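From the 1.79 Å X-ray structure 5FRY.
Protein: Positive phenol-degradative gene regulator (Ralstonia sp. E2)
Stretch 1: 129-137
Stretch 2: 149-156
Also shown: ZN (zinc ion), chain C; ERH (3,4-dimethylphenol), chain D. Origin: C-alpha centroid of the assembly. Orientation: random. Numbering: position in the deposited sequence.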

# COMPACT_ATOMS: atom_id res chain seq x y z
N LEU A 129 13.05 9.39 16.62
CA LEU A 129 11.70 9.67 17.08
C LEU A 129 10.71 9.48 15.93
O LEU A 129 10.94 9.96 14.81
CB LEU A 129 11.62 11.10 17.62
CG LEU A 129 10.22 11.70 17.78
CD1 LEU A 129 9.63 11.29 19.12
CD2 LEU A 129 10.26 13.22 17.64
N TRP A 130 9.60 8.80 16.21
CA TRP A 130 8.53 8.62 15.24
C TRP A 130 7.26 9.30 15.71
O TRP A 130 6.74 8.94 16.75
CB TRP A 130 8.24 7.14 15.00
CG TRP A 130 9.16 6.44 14.01
CD1 TRP A 130 10.07 7.02 13.18
CD2 TRP A 130 9.25 5.03 13.79
NE1 TRP A 130 10.72 6.05 12.44
CE2 TRP A 130 10.25 4.82 12.82
CE3 TRP A 130 8.61 3.92 14.34
CZ2 TRP A 130 10.57 3.55 12.34
CZ3 TRP A 130 8.97 2.65 13.88
CH2 TRP A 130 9.91 2.48 12.88
N GLU A 131 6.76 10.27 14.95
CA GLU A 131 5.48 10.89 15.27
C GLU A 131 4.42 10.60 14.22
O GLU A 131 4.69 10.64 13.00
CB GLU A 131 5.66 12.39 15.45
CG GLU A 131 6.61 12.75 16.58
CD GLU A 131 6.80 14.25 16.73
OE1 GLU A 131 5.98 14.89 17.42
OE2 GLU A 131 7.76 14.78 16.14
N ASP A 132 3.21 10.30 14.70
CA ASP A 132 2.07 10.04 13.83
C ASP A 132 2.33 8.83 12.95
O ASP A 132 1.94 8.82 11.79
CB ASP A 132 1.76 11.26 12.97
CG ASP A 132 1.34 12.46 13.78
OD1 ASP A 132 0.74 12.28 14.86
OD2 ASP A 132 1.62 13.60 13.32
N SER A 133 2.99 7.82 13.51
CA SER A 133 3.23 6.60 12.76
C SER A 133 1.87 6.06 12.32
O SER A 133 0.94 5.99 13.11
CB SER A 133 3.99 5.57 13.59
OG SER A 133 3.12 4.83 14.41
N PHE A 134 1.74 5.73 11.04
CA PHE A 134 0.44 5.30 10.54
C PHE A 134 0.13 3.91 11.08
O PHE A 134 -1.01 3.56 11.34
CB PHE A 134 0.42 5.28 9.02
CG PHE A 134 0.79 3.95 8.44
CD1 PHE A 134 2.12 3.59 8.30
CD2 PHE A 134 -0.19 3.03 8.10
CE1 PHE A 134 2.47 2.36 7.79
CE2 PHE A 134 0.16 1.78 7.59
CZ PHE A 134 1.49 1.45 7.44
N GLU A 135 1.17 3.10 11.24
CA GLU A 135 0.97 1.68 11.49
C GLU A 135 0.46 1.46 12.91
O GLU A 135 -0.42 0.61 13.15
CB GLU A 135 2.28 0.93 11.24
CG GLU A 135 2.09 -0.56 11.14
CD GLU A 135 3.36 -1.24 10.72
OE1 GLU A 135 4.38 -0.53 10.67
OE2 GLU A 135 3.33 -2.46 10.48
N GLY A 136 0.98 2.26 13.85
CA GLY A 136 0.54 2.19 15.23
C GLY A 136 -0.89 2.69 15.35
O GLY A 136 -1.71 2.12 16.06
N ASP A 137 -1.18 3.77 14.62
CA ASP A 137 -2.54 4.29 14.47
C ASP A 137 -3.53 3.23 13.99
O ASP A 137 -4.62 3.10 14.54
CB ASP A 137 -2.56 5.47 13.50
CG ASP A 137 -2.22 6.78 14.16
OD1 ASP A 137 -1.55 6.77 15.21
OD2 ASP A 137 -2.61 7.84 13.62
N PRO A 149 5.21 -3.49 20.92
CA PRO A 149 5.46 -2.69 19.72
C PRO A 149 4.89 -3.29 18.43
O PRO A 149 5.08 -4.47 18.13
CB PRO A 149 6.99 -2.63 19.64
CG PRO A 149 7.50 -3.50 20.83
CD PRO A 149 6.39 -3.49 21.80
N VAL A 150 4.19 -2.43 17.69
CA VAL A 150 3.36 -2.86 16.57
C VAL A 150 3.73 -2.24 15.22
O VAL A 150 3.16 -2.62 14.20
CB VAL A 150 1.85 -2.53 16.85
CG1 VAL A 150 1.35 -3.29 18.06
CG2 VAL A 150 1.67 -1.05 17.04
N CYS A 151 4.64 -1.27 15.18
CA CYS A 151 5.00 -0.66 13.89
C CYS A 151 5.98 -1.53 13.07
O CYS A 151 7.09 -1.11 12.74
CB CYS A 151 5.56 0.75 14.11
SG CYS A 151 4.33 1.81 14.91
N TRP A 152 5.51 -2.72 12.71
CA TRP A 152 6.27 -3.77 12.05
C TRP A 152 6.89 -3.43 10.68
O TRP A 152 8.09 -3.64 10.47
CB TRP A 152 5.38 -5.01 11.89
CG TRP A 152 4.75 -5.46 13.18
CD1 TRP A 152 5.23 -5.26 14.44
CD2 TRP A 152 3.50 -6.15 13.33
NE1 TRP A 152 4.37 -5.80 15.37
CE2 TRP A 152 3.30 -6.35 14.71
CE3 TRP A 152 2.54 -6.63 12.43
CZ2 TRP A 152 2.17 -7.01 15.21
CZ3 TRP A 152 1.42 -7.28 12.93
CH2 TRP A 152 1.25 -7.47 14.30
N MET A 153 6.06 -2.96 9.74
CA MET A 153 6.52 -2.53 8.42
C MET A 153 7.40 -1.31 8.53
O MET A 153 8.32 -1.16 7.72
CB MET A 153 5.34 -2.21 7.49
CG MET A 153 5.67 -2.14 6.00
SD MET A 153 4.18 -1.58 5.09
CE MET A 153 2.93 -2.10 6.21
N GLN A 154 7.12 -0.42 9.49
CA GLN A 154 7.97 0.75 9.66
C GLN A 154 9.35 0.33 10.10
O GLN A 154 10.34 0.89 9.64
CB GLN A 154 7.38 1.72 10.67
CG GLN A 154 6.18 2.47 10.09
CD GLN A 154 5.45 3.28 11.11
OE1 GLN A 154 4.28 3.61 10.92
NE2 GLN A 154 6.15 3.65 12.20
N ILE A 155 9.40 -0.63 11.01
CA ILE A 155 10.69 -1.18 11.49
C ILE A 155 11.46 -1.93 10.40
O ILE A 155 12.66 -1.72 10.21
CB ILE A 155 10.49 -2.14 12.68
CG1 ILE A 155 10.22 -1.34 13.95
CG2 ILE A 155 11.70 -3.06 12.84
CD1 ILE A 155 11.39 -0.48 14.39
N GLY A 156 10.76 -2.82 9.68
CA GLY A 156 11.36 -3.54 8.57
C GLY A 156 12.03 -2.59 7.60
O GLY A 156 13.15 -2.84 7.10
ZN ZN C . 5.27 2.23 16.86
O01 ERH D . 11.68 5.47 9.18
C02 ERH D . 15.19 5.58 10.57
C03 ERH D . 15.21 4.53 8.33
C04 ERH D . 15.91 5.01 9.58
C05 ERH D . 13.70 5.74 10.43
C06 ERH D . 13.87 4.68 8.20
C07 ERH D . 13.08 5.32 9.32
C08 ERH D . 15.89 6.05 11.83
C09 ERH D . 16.01 3.89 7.21

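The apolar part of this contact gathers around Trp130, which stands on the strand with its CA-to-CB bond directed toward the second stretch. Its indole is broad enough to touch several residues at once. Atom CH2 of Trp130 lies 3.6 Å from CD1 of Ile155, and CZ3 of Trp130 lies 3.9 Å from CB of Cys151. The CA-to-CB bond of Ile155 points sideways to the first stretch, but its end comes nearer, and the delta methyl of this branched apolar side chain packs by the indole. Over one face of the same ring sits the amide of Gln154, with NE2 3.3 Å from Trp130 CE3; a flat, polarizable indole tolerates an amide group packed against it. The ring also reaches the ligand, since Trp130 NE1 donates a weak hydrogen bond to O01 of 3,4-dimethylphenol at 3.4 Å, so one side chain touches both the second stretch and the bound phenol.

A second apolar contact involves Phe134, whose CZ lies 4.0 Å from CE of Met153. The methionine methyl approaches at the edge of the ring, near its plane, and the unbranched side chain of Met153 is long enough to bring it there.

Cys151 is held by a different demand. Its SG binds the zinc ion at 2.2 Å, together with three ligand atoms from elsewhere in the structure, while its CB packs on Trp130. Cys151 SG also lies 3.3 Å from Ser133 OG and 3.5 Å from Gly136 N. Glycine suits this position: a CB at Gly136 would come within 3.3 Å of Cys151 SG and 3.0 Å of Ser133 OG. Ser133 caps its helix, its OG accepting a weak bond from Gly136 N at 3.4 Å, a task for which a short hydroxyl side chain is well fitted.

The polar side of the contact centres on Glu135, where the backbones come closest in register, Glu135 CA lying 5.2 Å from Cys151 CA. The extended glutamate, with chi1 and chi2 both t, delivers its carboxylate to the first turn of the second helix, where backbone NH groups lack acceptors from a preceding turn. OE2 of Glu135 accepts from Met153 N at 2.9 Å, and OE1 of Glu135 accepts from Gln154 N at 3.0 Å. Trp152 N is also near, 3.1 Å from Glu135 OE2, but the angle is too poor for a hydrogen bond. Gln154 answers in the other direction: its OE1 accepts from Glu135 N at 3.2 Å. Each helix start thus receives a side-chain acceptor from the other stretch.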